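GTPase activator-like protein (Chaetomium thermophilum, PDB 6SSH) probably acts as a GTPase-activating protein through its TSC2-like Rap/Ran-GAP domain, one part of a longer polypeptide. Local coordinates at residues 8-13 with 105-110; 20-25 with 90-95; 46-51 with 73-78; 99-104 with 122-127. All blocks are in the same frame, centred on the assembly; numbering follows the deposited sequence.

Interaction 1 of 4, residues 8-13 with 105-110; sequences IYIKEG and NIVWND. With EDO (1,2-ethanediol), chain G.
Tyr9 and Trp108 are paired on adjacent parallel strands, 2-10 and 104-109, in the middle of the mixed sheet of this Rap/Ran-GAP domain. Backbone bonds zip the strands together: Ile106 O accepts from Ile8 N, Ile8 O from Trp108 N, Trp108 O from Ile10 N, and Ile10 O from Asp110 N. Beyond CB of Tyr9, CG lies anti to the backbone N (chi1 -178°), on the sheet face that Tyr9 shares with Trp108. Tyr9 CD1 lies 3.7 Å from Trp108 CD1, and Tyr9 CE1 is 3.5 Å from that same carbon. The ring planes are 29° apart and slid apart with little overlap. CE1 and CZ both approach Asp110 OD2, to which Tyr9 OH donates over 2.7 Å, so a tyrosine suits a place with an apolar flank and a polar end. Tyr30 and Phe33 extend the aromatic cluster. On the other face, Ile10 CD1 presses tightly on Val107 CG1 at 3.5 Å, branched side chains being well matched to an extended backbone. An ethanediol, probably from the crystallisation liquor, bonds to Gly13 O. Ring and carboxylate stand 84° apart where Tyr9 meets Asp110, and OD2 receives the hydroxyl on its anti lone pair, away from OD1.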
loop_
_atom_site.group_PDB
_atom_site.type_symbol
_atom_site.label_atom_id
_atom_site.label_comp_id
_atom_site.label_asym_id
_atom_site.label_seq_id
_atom_site.Cartn_x
_atom_site.Cartn_y
_atom_site.Cartn_z
ATOM N N ILE A 8 2.842 0.653 1.617
ATOM C CA ILE A 8 4.223 0.915 2.041
ATOM C C ILE A 8 4.416 2.336 2.515
ATOM O O ILE A 8 4.203 3.273 1.712
ATOM C CB ILE A 8 5.205 0.681 0.892
ATOM C CG1 ILE A 8 5.027 -0.717 0.263
ATOM C CG2 ILE A 8 6.641 0.873 1.380
ATOM C CD1 ILE A 8 5.677 -0.874 -1.113
ATOM N N TYR A 9 4.787 2.567 3.759
ATOM C CA TYR A 9 5.071 3.889 4.309
ATOM C C TYR A 9 6.533 4.239 4.138
ATOM O O TYR A 9 7.413 3.462 4.555
ATOM C CB TYR A 9 4.732 3.930 5.815
ATOM C CG TYR A 9 4.973 5.294 6.411
ATOM C CD1 TYR A 9 4.060 6.329 6.224
ATOM C CD2 TYR A 9 6.119 5.600 7.117
ATOM C CE1 TYR A 9 4.288 7.586 6.724
ATOM C CE2 TYR A 9 6.357 6.864 7.631
ATOM C CZ TYR A 9 5.446 7.886 7.436
ATOM O OH TYR A 9 5.718 9.118 7.951
ATOM N N ILE A 10 6.787 5.399 3.537
ATOM C CA ILE A 10 8.137 5.945 3.384
ATOM C C ILE A 10 8.330 7.119 4.329
ATOM O O ILE A 10 7.582 8.098 4.241
ATOM C CB ILE A 10 8.449 6.360 1.952
ATOM C CG1 ILE A 10 8.096 5.250 0.967
ATOM C CG2 ILE A 10 9.892 6.791 1.884
ATOM C CD1 ILE A 10 8.395 5.594 -0.480
ATOM N N LYS A 11 9.289 7.018 5.243
ATOM C CA LYS A 11 9.553 8.034 6.250
ATOM C C LYS A 11 10.420 9.148 5.666
ATOM O O LYS A 11 11.168 8.935 4.722
ATOM C CB LYS A 11 10.229 7.373 7.478
ATOM C CG LYS A 11 10.345 8.214 8.732
ATOM C CD LYS A 11 10.907 7.366 9.929
ATOM C CE LYS A 11 12.016 6.401 9.521
ATOM N NZ LYS A 11 12.941 6.080 10.661
ATOM N N GLU A 12 10.387 10.309 6.309
ATOM C CA GLU A 12 11.192 11.442 5.907
ATOM C C GLU A 12 12.651 11.080 5.648
ATOM O O GLU A 12 13.280 10.421 6.495
ATOM C CB GLU A 12 11.141 12.499 7.008
ATOM C CG GLU A 12 11.881 13.792 6.637
ATOM C CD GLU A 12 11.516 14.945 7.552
ATOM O OE1 GLU A 12 11.870 14.881 8.746
ATOM O OE2 GLU A 12 10.883 15.906 7.061
ATOM N N GLY A 13 13.187 11.461 4.487
ATOM C CA GLY A 13 14.575 11.226 4.174
ATOM C C GLY A 13 14.913 9.902 3.512
ATOM O O GLY A 13 16.009 9.734 3.023
ATOM N N ASN A 105 0.786 -1.655 -5.616
ATOM C CA ASN A 105 1.219 -1.197 -4.307
ATOM C C ASN A 105 0.840 0.240 -4.089
ATOM O O ASN A 105 1.044 1.055 -4.991
ATOM C CB ASN A 105 2.764 -1.380 -4.130
ATOM C CG ASN A 105 3.159 -2.812 -3.963
ATOM O OD1 ASN A 105 2.957 -3.381 -2.903
ATOM N ND2 ASN A 105 3.674 -3.399 -4.964
ATOM N N ILE A 106 0.328 0.522 -2.942
ATOM C CA ILE A 106 0.033 1.864 -2.445
ATOM C C ILE A 106 1.238 2.354 -1.699
ATOM O O ILE A 106 1.767 1.603 -0.809
ATOM C CB ILE A 106 -1.203 1.849 -1.554
ATOM C CG1 ILE A 106 -2.408 1.377 -2.350
ATOM C CG2 ILE A 106 -1.434 3.211 -0.888
ATOM C CD1 ILE A 106 -3.574 0.933 -1.487
ATOM N N VAL A 107 1.736 3.555 -1.966
ATOM C CA VAL A 107 2.897 4.118 -1.329
ATOM C C VAL A 107 2.528 5.396 -0.610
ATOM O O VAL A 107 1.978 6.320 -1.263
ATOM C CB VAL A 107 3.980 4.432 -2.379
ATOM C CG1 VAL A 107 5.211 5.084 -1.750
ATOM C CG2 VAL A 107 4.414 3.164 -3.095
ATOM N N TRP A 108 2.700 5.490 0.678
ATOM C CA TRP A 108 2.495 6.725 1.433
ATOM C C TRP A 108 3.851 7.399 1.513
ATOM O O TRP A 108 4.730 6.993 2.279
ATOM C CB TRP A 108 1.892 6.434 2.800
ATOM C CG TRP A 108 1.530 7.727 3.504
ATOM C CD1 TRP A 108 2.362 8.670 3.995
ATOM C CD2 TRP A 108 0.180 8.231 3.716
ATOM N NE1 TRP A 108 1.638 9.736 4.529
ATOM C CE2 TRP A 108 0.296 9.452 4.385
ATOM C CE3 TRP A 108 -1.076 7.725 3.457
ATOM C CZ2 TRP A 108 -0.829 10.217 4.759
ATOM C CZ3 TRP A 108 -2.197 8.460 3.825
ATOM C CH2 TRP A 108 -2.056 9.700 4.465
ATOM N N ASN A 109 4.073 8.381 0.642
ATOM C CA ASN A 109 5.370 8.999 0.491
ATOM C C ASN A 109 5.546 10.197 1.414
ATOM O O ASN A 109 5.239 11.340 1.045
ATOM C CB ASN A 109 5.597 9.391 -0.951
ATOM C CG ASN A 109 6.964 10.029 -1.139
ATOM O OD1 ASN A 109 7.879 9.807 -0.361
ATOM N ND2 ASN A 109 7.085 10.856 -2.194
ATOM N N ASP A 110 6.038 9.967 2.617
ATOM C CA ASP A 110 6.436 11.019 3.524
ATOM C C ASP A 110 7.925 11.332 3.415
ATOM O O ASP A 110 8.468 12.007 4.285
ATOM C CB ASP A 110 6.097 10.676 4.961
ATOM C CG ASP A 110 4.804 11.285 5.440
ATOM O OD1 ASP A 110 4.158 12.027 4.667
ATOM O OD2 ASP A 110 4.386 10.976 6.566
HETATM C C1 EDO G . 18.912 6.963 2.847
HETATM O O1 EDO G . 18.836 8.384 3.079
HETATM C C2 EDO G . 20.316 6.352 2.971
HETATM O O2 EDO G . 20.698 6.098 4.333
#

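Interaction 2 of 4, residues 20-25 with 90-95; sequences ILANTM and PQCIMK
Gln91 meets Leu21 through its backbone, its O lying 4.3 Å from Leu21 CD1, just ahead of the N-terminus of helix 93-99, which here packs against helix 17-21 and the turn that follows it. Next comes Cys92, the N-cap residue of helix 93-99. Its CB faces Leu21 CB at 3.7 Å, while SG, placed beside its own backbone N (chi1 -57°), reaches Ala22 CB at 4.1 Å. A small, weakly polar thiol fits this buried seam between leucine and alanine. The first helical N-H groups, those of Ile93 and Met94, are taken up by the carboxylate of Asp89. Lys95, one turn on from the cap, points back at Leu21. Its CB is 4.3 Å from Leu21 CD2, and the extended chain beyond CG then passes close to the leucine carbonyl, with CD 3.1 Å from Leu21 O. A lysine serves well in such a place: its long chain spans the gap and brings the ammonium to a cluster of oxygens. NZ is also in hydrogen-bonding contact with Thr79 O, Met82 O and Thr84 OG1, so at least one N-H must be shared. Lys95 NZ meets Leu21 O at 2.8 Å, the C=O...N angle being 165°.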
loop_
_atom_site.group_PDB
_atom_site.type_symbol
_atom_site.label_atom_id
_atom_site.label_comp_id
_atom_site.label_asym_id
_atom_site.label_seq_id
_atom_site.Cartn_x
_atom_site.Cartn_y
_atom_site.Cartn_z
ATOM N N ILE A 20 13.192 1.438 4.003
ATOM C CA ILE A 20 11.741 1.674 3.994
ATOM C C ILE A 20 10.959 0.458 4.537
ATOM O O ILE A 20 10.054 0.573 5.349
ATOM C CB ILE A 20 11.291 2.013 2.529
ATOM C CG1 ILE A 20 11.833 3.396 2.086
ATOM C CG2 ILE A 20 9.769 1.960 2.388
ATOM C CD1 ILE A 20 11.754 3.583 0.587
ATOM N N LEU A 21 11.382 -0.734 4.115
ATOM C CA LEU A 21 10.672 -1.932 4.557
ATOM C C LEU A 21 10.853 -2.104 6.052
ATOM O O LEU A 21 9.967 -2.687 6.682
ATOM C CB LEU A 21 11.199 -3.149 3.801
ATOM C CG LEU A 21 10.852 -3.215 2.297
ATOM C CD1 LEU A 21 11.546 -4.428 1.659
ATOM C CD2 LEU A 21 9.355 -3.265 2.052
ATOM N N ALA A 22 11.931 -1.654 6.616
ATOM C CA ALA A 22 12.169 -1.809 8.050
ATOM C C ALA A 22 11.161 -1.032 8.904
ATOM O O ALA A 22 11.031 -1.301 10.098
ATOM C CB ALA A 22 13.578 -1.419 8.405
ATOM N N ASN A 23 10.494 -0.018 8.355
ATOM C CA ASN A 23 9.594 0.786 9.153
ATOM C C ASN A 23 8.498 -0.058 9.783
ATOM O O ASN A 23 7.971 -0.965 9.152
ATOM C CB ASN A 23 8.927 1.880 8.301
ATOM C CG ASN A 23 9.913 2.851 7.715
ATOM O OD1 ASN A 23 10.969 3.118 8.265
ATOM N ND2 ASN A 23 9.544 3.465 6.606
ATOM N N THR A 24 8.180 0.272 11.051
ATOM C CA THR A 24 7.122 -0.425 11.764
ATOM C C THR A 24 5.989 0.466 12.235
ATOM O O THR A 24 5.123 0.043 12.979
ATOM C CB THR A 24 7.597 -1.170 12.957
ATOM O OG1 THR A 24 8.243 -0.240 13.767
ATOM C CG2 THR A 24 8.555 -2.341 12.524
ATOM N N MET A 25 5.965 1.693 11.738
ATOM C CA MET A 25 4.836 2.596 11.962
ATOM C C MET A 25 4.995 3.737 10.989
ATOM O O MET A 25 6.039 3.955 10.390
ATOM C CB MET A 25 4.857 3.054 13.392
ATOM C CG MET A 25 5.986 3.905 13.656
ATOM S SD MET A 25 6.008 4.555 15.368
ATOM C CE MET A 25 4.264 4.905 15.648
ATOM N N PRO A 90 17.943 -8.853 7.888
ATOM C CA PRO A 90 18.399 -7.466 7.624
ATOM C C PRO A 90 17.858 -6.873 6.322
ATOM O O PRO A 90 17.708 -5.649 6.259
ATOM C CB PRO A 90 19.926 -7.608 7.520
ATOM C CG PRO A 90 20.162 -9.099 7.226
ATOM C CD PRO A 90 19.080 -9.776 8.022
ATOM N N GLN A 91 17.594 -7.667 5.300
ATOM C CA GLN A 91 17.072 -7.173 4.035
ATOM C C GLN A 91 15.546 -7.127 4.001
ATOM O O GLN A 91 14.938 -6.700 2.998
ATOM C CB GLN A 91 17.578 -8.004 2.865
ATOM C CG GLN A 91 19.064 -7.881 2.627
ATOM C CD GLN A 91 19.453 -6.528 2.104
ATOM O OE1 GLN A 91 19.036 -6.134 1.017
ATOM N NE2 GLN A 91 20.251 -5.808 2.865
ATOM N N CYS A 92 14.901 -7.489 5.098
ATOM C CA CYS A 92 13.434 -7.547 5.188
ATOM C C CYS A 92 12.850 -8.379 4.075
ATOM O O CYS A 92 11.826 -7.982 3.466
ATOM C CB CYS A 92 12.818 -6.149 5.220
ATOM S SG CYS A 92 13.423 -5.100 6.579
ATOM N N ILE A 93 13.477 -9.498 3.745
ATOM C CA ILE A 93 12.967 -10.341 2.664
ATOM C C ILE A 93 11.581 -10.859 3.027
ATOM O O ILE A 93 10.780 -11.134 2.106
ATOM C CB ILE A 93 13.903 -11.506 2.282
ATOM C CG1 ILE A 93 13.929 -12.559 3.344
ATOM C CG2 ILE A 93 15.294 -10.963 1.921
ATOM C CD1 ILE A 93 14.803 -13.770 2.937
ATOM N N MET A 94 11.244 -11.037 4.295
ATOM C CA MET A 94 9.922 -11.523 4.639
ATOM C C MET A 94 8.831 -10.483 4.286
ATOM O O MET A 94 7.694 -10.856 4.041
ATOM C CB MET A 94 9.861 -12.014 6.072
ATOM C CG MET A 94 10.756 -13.196 6.364
ATOM S SD MET A 94 10.345 -14.611 5.337
ATOM C CE MET A 94 11.417 -15.751 6.076
ATOM N N LYS A 95 9.182 -9.191 4.263
ATOM C CA LYS A 95 8.227 -8.166 3.794
ATOM C C LYS A 95 8.286 -8.052 2.287
ATOM O O LYS A 95 7.226 -7.940 1.641
ATOM C CB LYS A 95 8.547 -6.823 4.398
ATOM C CG LYS A 95 8.610 -6.845 5.928
ATOM C CD LYS A 95 8.479 -5.448 6.516
ATOM C CE LYS A 95 8.842 -5.377 8.010
ATOM N NZ LYS A 95 8.483 -4.076 8.621
#

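Interaction 3 of 4, residues 46-51 with 73-78; sequences ATFNTQ and EIVFHV
The closest CA pair is that of Thr50 and Val75, 6.5 Å apart, as the irregular loop segment 46-51 runs beside strand 73-78 without a direct backbone hydrogen bond to it. Val75 supplies most of the apolar surface. Its CG2 touches Asn49 O at 3.4 Å and Gln51 CG at 3.8 Å, CG1 faces Thr50 O, and the edge of the Phe48 ring comes up to CG2 through CE1. Gln51 meets the valine with its CB and CG, and the bend at chi2 (-74°) takes CD aside. Asn49 shapes the loop by an Asx turn: its OD1 accepts from Gln51 N at 2.9 Å, a role suited to the short amide side chain. The turn lies over the strand that neighbours 63-68 and 2-10 in the central sheet. Where loop and strand do not meet directly, two waters join them. One accepts from Asn49 N, the other donates to Asn49 O, and both donate to Glu73 OE1. Histidine can bond on two sides at once: His77 ND1 is bonded to Asp102 OD2, while His77 NE2 donates to Gln51 O over 2.9 Å, from 35° above the carbonyl plane.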
loop_
_atom_site.group_PDB
_atom_site.type_symbol
_atom_site.label_atom_id
_atom_site.label_comp_id
_atom_site.label_asym_id
_atom_site.label_seq_id
_atom_site.Cartn_x
_atom_site.Cartn_y
_atom_site.Cartn_z
ATOM N N ALA A 46 -6.755 -17.449 10.902
ATOM C CA ALA A 46 -7.719 -16.819 10.029
ATOM C C ALA A 46 -8.416 -17.829 9.167
ATOM O O ALA A 46 -7.795 -18.762 8.675
ATOM C CB ALA A 46 -7.009 -15.788 9.161
ATOM N N THR A 47 -9.710 -17.569 8.943
ATOM C CA THR A 47 -10.540 -18.520 8.189
ATOM C C THR A 47 -10.840 -18.037 6.777
ATOM O O THR A 47 -11.718 -18.559 6.108
ATOM C CB THR A 47 -11.873 -18.804 8.888
ATOM O OG1 THR A 47 -12.555 -17.569 9.132
ATOM C CG2 THR A 47 -11.573 -19.544 10.209
ATOM N N PHE A 48 -10.141 -17.004 6.331
ATOM C CA PHE A 48 -10.301 -16.462 4.996
ATOM C C PHE A 48 -8.935 -16.601 4.285
ATOM O O PHE A 48 -7.922 -16.937 4.925
ATOM C CB PHE A 48 -10.739 -14.985 5.050
ATOM C CG PHE A 48 -9.779 -14.064 5.790
ATOM C CD1 PHE A 48 -8.815 -13.383 5.104
ATOM C CD2 PHE A 48 -9.843 -13.908 7.174
ATOM C CE1 PHE A 48 -7.916 -12.564 5.765
ATOM C CE2 PHE A 48 -8.940 -13.095 7.834
ATOM C CZ PHE A 48 -8.004 -12.417 7.134
ATOM N N ASN A 49 -8.903 -16.280 2.991
ATOM C CA ASN A 49 -7.677 -16.321 2.203
ATOM C C ASN A 49 -6.811 -15.115 2.567
ATOM O O ASN A 49 -7.157 -13.991 2.240
ATOM C CB ASN A 49 -8.036 -16.270 0.718
ATOM C CG ASN A 49 -6.822 -16.440 -0.206
ATOM O OD1 ASN A 49 -5.689 -16.224 0.177
ATOM N ND2 ASN A 49 -7.083 -16.758 -1.473
ATOM N N THR A 50 -5.695 -15.345 3.255
ATOM C CA THR A 50 -4.815 -14.265 3.704
ATOM C C THR A 50 -3.759 -13.854 2.678
ATOM O O THR A 50 -2.924 -13.017 2.971
ATOM C CB THR A 50 -4.104 -14.617 4.978
ATOM O OG1 THR A 50 -3.280 -15.759 4.718
ATOM C CG2 THR A 50 -5.123 -14.956 6.121
ATOM N N GLN A 51 -3.915 -14.343 1.455
ATOM C CA GLN A 51 -3.069 -13.906 0.362
ATOM C C GLN A 51 -1.606 -13.923 0.727
ATOM O O GLN A 51 -0.826 -13.025 0.411
ATOM C CB GLN A 51 -3.520 -12.538 -0.152
ATOM C CG GLN A 51 -4.921 -12.523 -0.695
ATOM C CD GLN A 51 -5.055 -13.195 -2.029
ATOM O OE1 GLN A 51 -4.094 -13.645 -2.625
ATOM N NE2 GLN A 51 -6.290 -13.298 -2.507
ATOM N N GLU A 73 -12.765 -9.316 -2.535
ATOM C CA GLU A 73 -12.092 -9.122 -1.265
ATOM C C GLU A 73 -10.723 -8.549 -1.612
ATOM O O GLU A 73 -10.159 -8.886 -2.673
ATOM C CB GLU A 73 -11.858 -10.439 -0.502
ATOM C CG GLU A 73 -13.103 -11.046 0.116
ATOM C CD GLU A 73 -12.854 -12.365 0.787
ATOM O OE1 GLU A 73 -11.678 -12.745 1.077
ATOM O OE2 GLU A 73 -13.856 -13.068 1.014
ATOM N N ILE A 74 -10.206 -7.697 -0.745
ATOM C CA ILE A 74 -8.815 -7.245 -0.870
ATOM C C ILE A 74 -8.154 -7.494 0.464
ATOM O O ILE A 74 -8.628 -7.048 1.491
ATOM C CB ILE A 74 -8.672 -5.719 -1.169
ATOM C CG1 ILE A 74 -9.536 -5.329 -2.328
ATOM C CG2 ILE A 74 -7.213 -5.349 -1.357
ATOM C CD1 ILE A 74 -9.595 -3.766 -2.483
ATOM N N VAL A 75 -6.989 -8.155 0.447
ATOM C CA VAL A 75 -6.106 -8.250 1.596
ATOM C C VAL A 75 -4.968 -7.287 1.332
ATOM O O VAL A 75 -4.294 -7.385 0.274
ATOM C CB VAL A 75 -5.567 -9.655 1.791
ATOM C CG1 VAL A 75 -4.570 -9.695 2.946
ATOM C CG2 VAL A 75 -6.699 -10.621 2.061
ATOM N N PHE A 76 -4.751 -6.352 2.253
ATOM C CA PHE A 76 -3.611 -5.430 2.130
ATOM C C PHE A 76 -2.386 -6.051 2.796
ATOM O O PHE A 76 -2.483 -6.758 3.825
ATOM C CB PHE A 76 -3.948 -4.070 2.739
ATOM C CG PHE A 76 -5.041 -3.354 1.959
ATOM C CD1 PHE A 76 -6.347 -3.408 2.406
ATOM C CD2 PHE A 76 -4.758 -2.747 0.730
ATOM C CE1 PHE A 76 -7.373 -2.784 1.673
ATOM C CE2 PHE A 76 -5.769 -2.122 0.019
ATOM C CZ PHE A 76 -7.067 -2.173 0.500
ATOM N N HIS A 77 -1.244 -5.808 2.166
ATOM C CA HIS A 77 0.056 -6.253 2.682
ATOM C C HIS A 77 0.758 -5.021 3.172
ATOM O O HIS A 77 1.374 -4.297 2.385
ATOM C CB HIS A 77 0.893 -6.945 1.637
ATOM C CG HIS A 77 0.324 -8.212 1.116
ATOM N ND1 HIS A 77 0.634 -8.683 -0.142
ATOM C CD2 HIS A 77 -0.401 -9.188 1.727
ATOM C CE1 HIS A 77 0.094 -9.885 -0.298
ATOM N NE2 HIS A 77 -0.539 -10.221 0.834
ATOM N N VAL A 78 0.617 -4.708 4.444
ATOM C CA VAL A 78 0.996 -3.412 5.013
ATOM C C VAL A 78 2.379 -3.594 5.673
ATOM O O VAL A 78 2.480 -4.235 6.710
ATOM C CB VAL A 78 -0.004 -2.909 6.024
ATOM C CG1 VAL A 78 0.383 -1.524 6.495
ATOM C CG2 VAL A 78 -1.441 -2.905 5.389
HETATM O O HOH W 1 -11.388 -15.463 1.673
HETATM O O HOH W 2 -8.839 -12.870 0.309
#

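Interaction 4 of 4, residues 99-104 with 122-127; sequences IGNDFV and SQFNYV
Asn125 reaches across to Ile99 with its amide, ND2 donating to Ile99 O over 2.9 Å, in the plane of both groups. That carbonyl is well supplied, for it also accepts from Asp102 N, within the type I turn 99-102, and from Asn105 ND2. The other end of the amide, Asn125 OD1, takes a bond from Tyr128 OH, so both ends of the side chain are used. Ser122 OG does double duty. Anti to its own backbone N (chi1 175°), it donates to Gly100 O at 2.6 Å, on a lone pair in the carbonyl plane, and accepts from Phe124 N at 2.9 Å to close an ST turn; a small hydroxyl can do both. Phe103 O is gripped by three donors: Tyr126 N at 2.9 Å, Val127 N at 3.1 Å, and a water that also donates to Val127 O. The side chains of Phe103 and Tyr126 run side by side, their rings near parallel at 8° and slid so that they barely overlap, Tyr126 CE2 lying 3.4 Å above the Phe103 plane toward its rim, while Phe124 O approaches that ring at its edge. The carboxylate of Asp102 serves His77 and Lys4, and Asn101 ND2 bonds to Arg97 O. Paired type I turns, 99-102 and 122-125, thus lead into the parallel bridge of Val104 with Val127, where strands 104-109 and 127-134 begin side by side; Asn101, in the first turn, probably corresponds to the asparagine thumb of Rap-GAP relatives.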
loop_
_atom_site.group_PDB
_atom_site.type_symbol
_atom_site.label_atom_id
_atom_site.label_comp_id
_atom_site.label_asym_id
_atom_site.label_seq_id
_atom_site.Cartn_x
_atom_site.Cartn_y
_atom_site.Cartn_z
ATOM N N ILE A 99 5.241 -7.551 -1.082
ATOM C CA ILE A 99 5.084 -6.408 -1.999
ATOM C C ILE A 99 5.780 -6.660 -3.322
ATOM O O ILE A 99 5.259 -6.186 -4.353
ATOM C CB ILE A 99 5.458 -5.072 -1.331
ATOM C CG1 ILE A 99 6.934 -5.091 -1.017
ATOM C CG2 ILE A 99 4.524 -4.808 -0.100
ATOM C CD1 ILE A 99 7.685 -4.158 -1.832
ATOM N N GLY A 100 6.827 -7.438 -3.384
ATOM C CA GLY A 100 7.498 -7.728 -4.645
ATOM C C GLY A 100 6.719 -8.648 -5.535
ATOM O O GLY A 100 6.975 -8.711 -6.740
ATOM N N ASN A 101 5.709 -9.322 -4.981
ATOM C CA ASN A 101 4.844 -10.222 -5.743
ATOM C C ASN A 101 3.440 -9.650 -5.931
ATOM O O ASN A 101 2.578 -10.374 -6.402
ATOM C CB ASN A 101 4.829 -11.607 -5.092
ATOM C CG ASN A 101 6.084 -12.347 -5.416
ATOM O OD1 ASN A 101 6.367 -12.697 -6.566
ATOM N ND2 ASN A 101 6.916 -12.525 -4.391
ATOM N N ASP A 102 3.247 -8.391 -5.530
ATOM C CA ASP A 102 1.954 -7.708 -5.707
ATOM C C ASP A 102 2.041 -6.826 -6.915
ATOM O O ASP A 102 2.914 -5.969 -7.042
ATOM C CB ASP A 102 1.666 -6.886 -4.492
ATOM C CG ASP A 102 1.346 -7.718 -3.238
ATOM O OD1 ASP A 102 0.983 -8.891 -3.383
ATOM O OD2 ASP A 102 1.417 -7.119 -2.135
ATOM N N PHE A 103 1.082 -6.988 -7.816
ATOM C CA PHE A 103 1.059 -6.172 -9.031
ATOM C C PHE A 103 0.893 -4.696 -8.660
ATOM O O PHE A 103 1.429 -3.818 -9.344
ATOM C CB PHE A 103 -0.064 -6.638 -9.970
ATOM C CG PHE A 103 0.134 -8.025 -10.566
ATOM C CD1 PHE A 103 1.387 -8.500 -10.913
ATOM C CD2 PHE A 103 -0.987 -8.838 -10.797
ATOM C CE1 PHE A 103 1.526 -9.801 -11.496
ATOM C CE2 PHE A 103 -0.872 -10.087 -11.410
ATOM C CZ PHE A 103 0.391 -10.580 -11.722
ATOM N N VAL A 104 0.070 -4.411 -7.678
ATOM C CA VAL A 104 -0.317 -3.070 -7.261
ATOM C C VAL A 104 0.153 -2.819 -5.839
ATOM O O VAL A 104 -0.088 -3.653 -4.960
ATOM C CB VAL A 104 -1.854 -2.920 -7.317
ATOM C CG1 VAL A 104 -2.254 -1.530 -6.935
ATOM C CG2 VAL A 104 -2.353 -3.295 -8.729
ATOM N N SER A 122 11.181 -5.079 -8.847
ATOM C CA SER A 122 10.469 -6.307 -9.017
ATOM C C SER A 122 9.899 -6.282 -10.398
ATOM O O SER A 122 9.229 -5.293 -10.768
ATOM C CB SER A 122 9.293 -6.446 -8.062
ATOM O OG SER A 122 8.607 -7.638 -8.422
ATOM N N GLN A 123 10.033 -7.404 -11.057
ATOM C CA GLN A 123 9.388 -7.571 -12.348
ATOM C C GLN A 123 7.882 -7.761 -12.259
ATOM O O GLN A 123 7.240 -7.891 -13.298
ATOM C CB GLN A 123 9.963 -8.777 -13.085
ATOM C CG GLN A 123 9.729 -10.100 -12.453
ATOM C CD GLN A 123 10.628 -11.160 -13.072
ATOM O OE1 GLN A 123 11.062 -11.025 -14.222
ATOM N NE2 GLN A 123 10.939 -12.202 -12.305
ATOM N N PHE A 124 7.322 -7.858 -11.059
ATOM C CA PHE A 124 5.860 -8.018 -10.888
ATOM C C PHE A 124 5.166 -6.755 -10.411
ATOM O O PHE A 124 3.921 -6.683 -10.404
ATOM C CB PHE A 124 5.566 -9.186 -9.999
ATOM C CG PHE A 124 6.203 -10.465 -10.468
ATOM C CD1 PHE A 124 7.153 -11.114 -9.687
ATOM C CD2 PHE A 124 5.918 -10.976 -11.734
ATOM C CE1 PHE A 124 7.769 -12.267 -10.121
ATOM C CE2 PHE A 124 6.546 -12.157 -12.181
ATOM C CZ PHE A 124 7.478 -12.789 -11.366
ATOM N N ASN A 125 5.905 -5.690 -10.185
ATOM C CA ASN A 125 5.267 -4.466 -9.745
ATOM C C ASN A 125 4.884 -3.656 -10.967
ATOM O O ASN A 125 5.739 -3.140 -11.675
ATOM C CB ASN A 125 6.137 -3.620 -8.856
ATOM C CG ASN A 125 6.273 -4.134 -7.401
ATOM O OD1 ASN A 125 6.852 -3.411 -6.594
ATOM N ND2 ASN A 125 5.728 -5.270 -7.066
ATOM N N TYR A 126 3.606 -3.584 -11.259
ATOM C CA TYR A 126 3.133 -2.897 -12.442
ATOM C C TYR A 126 2.676 -1.488 -12.132
ATOM O O TYR A 126 2.829 -0.646 -13.016
ATOM C CB TYR A 126 1.931 -3.626 -13.030
ATOM C CG TYR A 126 2.201 -5.046 -13.471
ATOM C CD1 TYR A 126 3.475 -5.491 -13.768
ATOM C CD2 TYR A 126 1.144 -5.920 -13.645
ATOM C CE1 TYR A 126 3.673 -6.817 -14.188
ATOM C CE2 TYR A 126 1.338 -7.247 -14.026
ATOM C CZ TYR A 126 2.595 -7.677 -14.298
ATOM O OH TYR A 126 2.773 -8.994 -14.719
ATOM N N VAL A 127 2.102 -1.226 -10.972
ATOM C CA VAL A 127 1.454 0.041 -10.628
ATOM C C VAL A 127 1.780 0.428 -9.214
ATOM O O VAL A 127 1.662 -0.433 -8.307
ATOM C CB VAL A 127 -0.118 -0.103 -10.708
ATOM C CG1 VAL A 127 -0.806 1.237 -10.340
ATOM C CG2 VAL A 127 -0.558 -0.548 -12.116
HETATM O O HOH W 3 3.493 -2.471 -7.710
#

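Three of the four contacts reach the central mixed sheet, with strands 73-78, 2-10, 104-109 and 127-134 adjacent in that order; interaction 2 joins the helices 17-21 and 93-99 instead. Interactions 2 and 3 are both nested in the loop closed by interaction 1, whereas interactions 1 and 4 alternate along the chain. Interaction 1 touches all the others: Tyr9 O to Asn23 ND2, Ile106 CD1 to Phe76 CE2, and Asn105 N to Val127 O. Centres of interactions 1 and 3 lie about 21 Å apart, on opposite sides of the chain's centre. His77 ND1 and Asp102 OD2 tie interaction 3 to interaction 4; apart from interaction 2 with 3 and 4, the contacts thus touch one another within a single Rap/Ran-GAP domain.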